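Local structure of orotidine 5'-phosphate decarboxylase (Sulfolobus solfataricus, 4DBD) at residues Glu25-Lys30 with Val53-Val58. The protein probably catalyses the decarboxylation of orotidine 5'-monophosphate to uridine 5'-monophosphate, the last step of de novo UMP synthesis. Residues are numbered along the deposited sequence; the frame is centred on the assembly and turned at random.
Sequences ELYGIK and VEEIIV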
loop_
_atom_site.group_PDB
_atom_site.type_symbol
_atom_site.label_atom_id
_atom_site.label_comp_id
_atom_site.label_asym_id
_atom_site.label_seq_id
_atom_site.Cartn_x
_atom_site.Cartn_y
_atom_site.Cartn_z
ATOM N N GLU A 25 -3.377 -3.421 28.459
ATOM C CA GLU A 25 -4.165 -2.195 28.387
ATOM C C GLU A 25 -4.307 -1.713 26.949
ATOM O O GLU A 25 -4.534 -0.526 26.694
ATOM C CB GLU A 25 -3.556 -1.123 29.271
ATOM C CG GLU A 25 -3.739 -1.446 30.730
ATOM C CD GLU A 25 -2.752 -0.727 31.605
ATOM O OE1 GLU A 25 -3.034 0.433 31.976
ATOM O OE2 GLU A 25 -1.697 -1.322 31.919
ATOM N N LEU A 26 -4.167 -2.660 26.026
ATOM C CA LEU A 26 -4.457 -2.452 24.616
ATOM C C LEU A 26 -5.303 -3.616 24.173
ATOM O O LEU A 26 -5.181 -4.714 24.725
ATOM C CB LEU A 26 -3.174 -2.461 23.784
ATOM C CG LEU A 26 -2.238 -1.261 23.869
ATOM C CD1 LEU A 26 -0.964 -1.522 23.085
ATOM C CD2 LEU A 26 -2.941 -0.026 23.344
ATOM N N TYR A 27 -6.160 -3.401 23.182
ATOM C CA TYR A 27 -6.772 -4.532 22.506
ATOM C C TYR A 27 -5.793 -5.128 21.501
ATOM O O TYR A 27 -5.699 -6.352 21.348
ATOM C CB TYR A 27 -8.048 -4.129 21.788
ATOM C CG TYR A 27 -8.535 -5.213 20.867
ATOM C CD1 TYR A 27 -9.248 -6.299 21.358
ATOM C CD2 TYR A 27 -8.268 -5.165 19.507
ATOM C CE1 TYR A 27 -9.693 -7.298 20.520
ATOM C CE2 TYR A 27 -8.712 -6.165 18.659
ATOM C CZ TYR A 27 -9.421 -7.227 19.173
ATOM O OH TYR A 27 -9.868 -8.223 18.342
ATOM N N GLY A 28 -5.070 -4.253 20.810
ATOM C CA GLY A 28 -4.169 -4.684 19.764
ATOM C C GLY A 28 -3.094 -3.661 19.469
ATOM O O GLY A 28 -3.076 -2.547 20.022
ATOM N N ILE A 29 -2.194 -4.043 18.576
ATOM C CA ILE A 29 -1.126 -3.183 18.115
ATOM C C ILE A 29 -1.132 -3.276 16.598
ATOM O O ILE A 29 -1.184 -4.378 16.039
ATOM C CB ILE A 29 0.229 -3.672 18.629
ATOM C CG1 ILE A 29 0.299 -3.507 20.145
ATOM C CG2 ILE A 29 1.356 -2.935 17.927
ATOM C CD1 ILE A 29 1.450 -4.245 20.789
ATOM N N LYS A 30 -1.103 -2.125 15.939
ATOM C CA LYS A 30 -1.135 -2.067 14.480
ATOM C C LYS A 30 0.243 -1.640 13.974
ATOM O O LYS A 30 0.704 -0.526 14.231
ATOM C CB LYS A 30 -2.223 -1.102 13.985
ATOM C CG LYS A 30 -2.405 -1.091 12.462
ATOM C CD LYS A 30 -3.518 -0.140 12.020
ATOM C CE LYS A 30 -3.090 1.320 12.057
ATOM N NZ LYS A 30 -2.128 1.671 10.982
ATOM N N VAL A 53 -1.369 -9.413 23.387
ATOM C CA VAL A 53 -2.518 -8.616 22.998
ATOM C C VAL A 53 -3.434 -9.483 22.149
ATOM O O VAL A 53 -2.996 -10.486 21.580
ATOM C CB VAL A 53 -2.101 -7.325 22.249
ATOM C CG1 VAL A 53 -1.321 -6.412 23.176
ATOM C CG2 VAL A 53 -1.278 -7.661 21.020
ATOM N N GLU A 54 -4.710 -9.121 22.087
ATOM C CA GLU A 54 -5.660 -9.888 21.302
ATOM C C GLU A 54 -5.246 -9.914 19.833
ATOM O O GLU A 54 -5.288 -10.966 19.193
ATOM C CB GLU A 54 -7.077 -9.318 21.445
ATOM C CG GLU A 54 -7.574 -9.233 22.888
ATOM C CD GLU A 54 -7.882 -10.595 23.479
ATOM O OE1 GLU A 54 -8.539 -11.406 22.788
ATOM O OE2 GLU A 54 -7.466 -10.858 24.632
ATOM N N GLU A 55 -4.836 -8.765 19.303
ATOM C CA GLU A 55 -4.543 -8.675 17.874
ATOM C C GLU A 55 -3.250 -7.948 17.530
ATOM O O GLU A 55 -2.995 -6.823 17.976
ATOM C CB GLU A 55 -5.719 -8.054 17.095
ATOM C CG GLU A 55 -6.791 -9.055 16.678
ATOM C CD GLU A 55 -7.592 -8.605 15.458
ATOM O OE1 GLU A 55 -8.842 -8.615 15.524
ATOM O OE2 GLU A 55 -6.978 -8.258 14.426
ATOM N N ILE A 56 -2.428 -8.616 16.729
ATOM C CA ILE A 56 -1.324 -7.959 16.058
ATOM C C ILE A 56 -1.758 -7.784 14.609
ATOM O O ILE A 56 -1.947 -8.761 13.867
ATOM C CB ILE A 56 -0.004 -8.737 16.204
ATOM C CG1 ILE A 56 0.399 -8.787 17.680
ATOM C CG2 ILE A 56 1.097 -8.103 15.370
ATOM C CD1 ILE A 56 1.612 -9.619 17.944
ATOM N N ILE A 57 -1.984 -6.526 14.236
ATOM C CA ILE A 57 -2.473 -6.202 12.907
ATOM C C ILE A 57 -1.357 -5.577 12.097
ATOM O O ILE A 57 -0.695 -4.646 12.550
ATOM C CB ILE A 57 -3.649 -5.202 12.969
ATOM C CG1 ILE A 57 -4.746 -5.728 13.886
ATOM C CG2 ILE A 57 -4.197 -4.922 11.559
ATOM C CD1 ILE A 57 -5.880 -4.721 14.114
ATOM N N VAL A 58 -1.126 -6.104 10.901
ATOM C CA VAL A 58 -0.163 -5.487 10.008
ATOM C C VAL A 58 -0.959 -4.620 9.036
ATOM O O VAL A 58 -1.911 -5.091 8.403
ATOM C CB VAL A 58 0.688 -6.531 9.249
ATOM C CG1 VAL A 58 1.357 -5.873 8.058
ATOM C CG2 VAL A 58 1.732 -7.134 10.192
#
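Gly28-Lys30 and Glu55-Ile57 pair in parallel as neighbouring strands of the eight-stranded TIM barrel, strands 28-32 and 55-62, joined by a right-handed beta-alpha-beta crossover. Three backbone hydrogen bonds hold them: Ile29 N gives to Glu55 O at 3.0 Å, Ile57 N gives to Ile29 O at 2.9 Å, and at the entry to the ladder Glu55 N reaches Tyr27 O over a longer 3.3 Å. CA-H...O contacts fill in between, Lys30 CA lying 3.3 Å from Ile57 O.

Polar contact beyond the ladder centres on Tyr27. Its CG stands anti to the backbone N (chi1 169°), and the ring runs back toward 53-58, where its hydroxyl donates to Glu55 OE1 at 3.0 Å. That oxygen sits in the ring plane at its edge, and the hydroxyl meets it on the anti side, 25° out of the carboxylate plane. Lys137 and Tyr109 also bind OE1, while Ser81 takes OE2, so the buried carboxylate is well satisfied. With a phenylalanine at Tyr27, Glu55 OE1 would probably lose one of its donors and the ring would be freer to shift.

Carbon packing completes the contact: Glu54 CB lies over one face of the Tyr27 ring, 3.4 Å from CE1; Tyr183 stacks with the same ring. On the sheet face of Ile29 and Ile56, Val53 CG1 touches Ile29 CD1 at 4.3 Å.

Lys30 and Ile57 share the other face, which lines the barrel interior. The lysine chain bends at chi3 (77°), carrying CE away from Ile57, and Lys30 NZ forms a salt bridge with Asp59; Lys30 and Asp59 are both predicted to bind the substrate. Nearer the backbone, Lys30 CG rests 4.3 Å from Ile57 CG2.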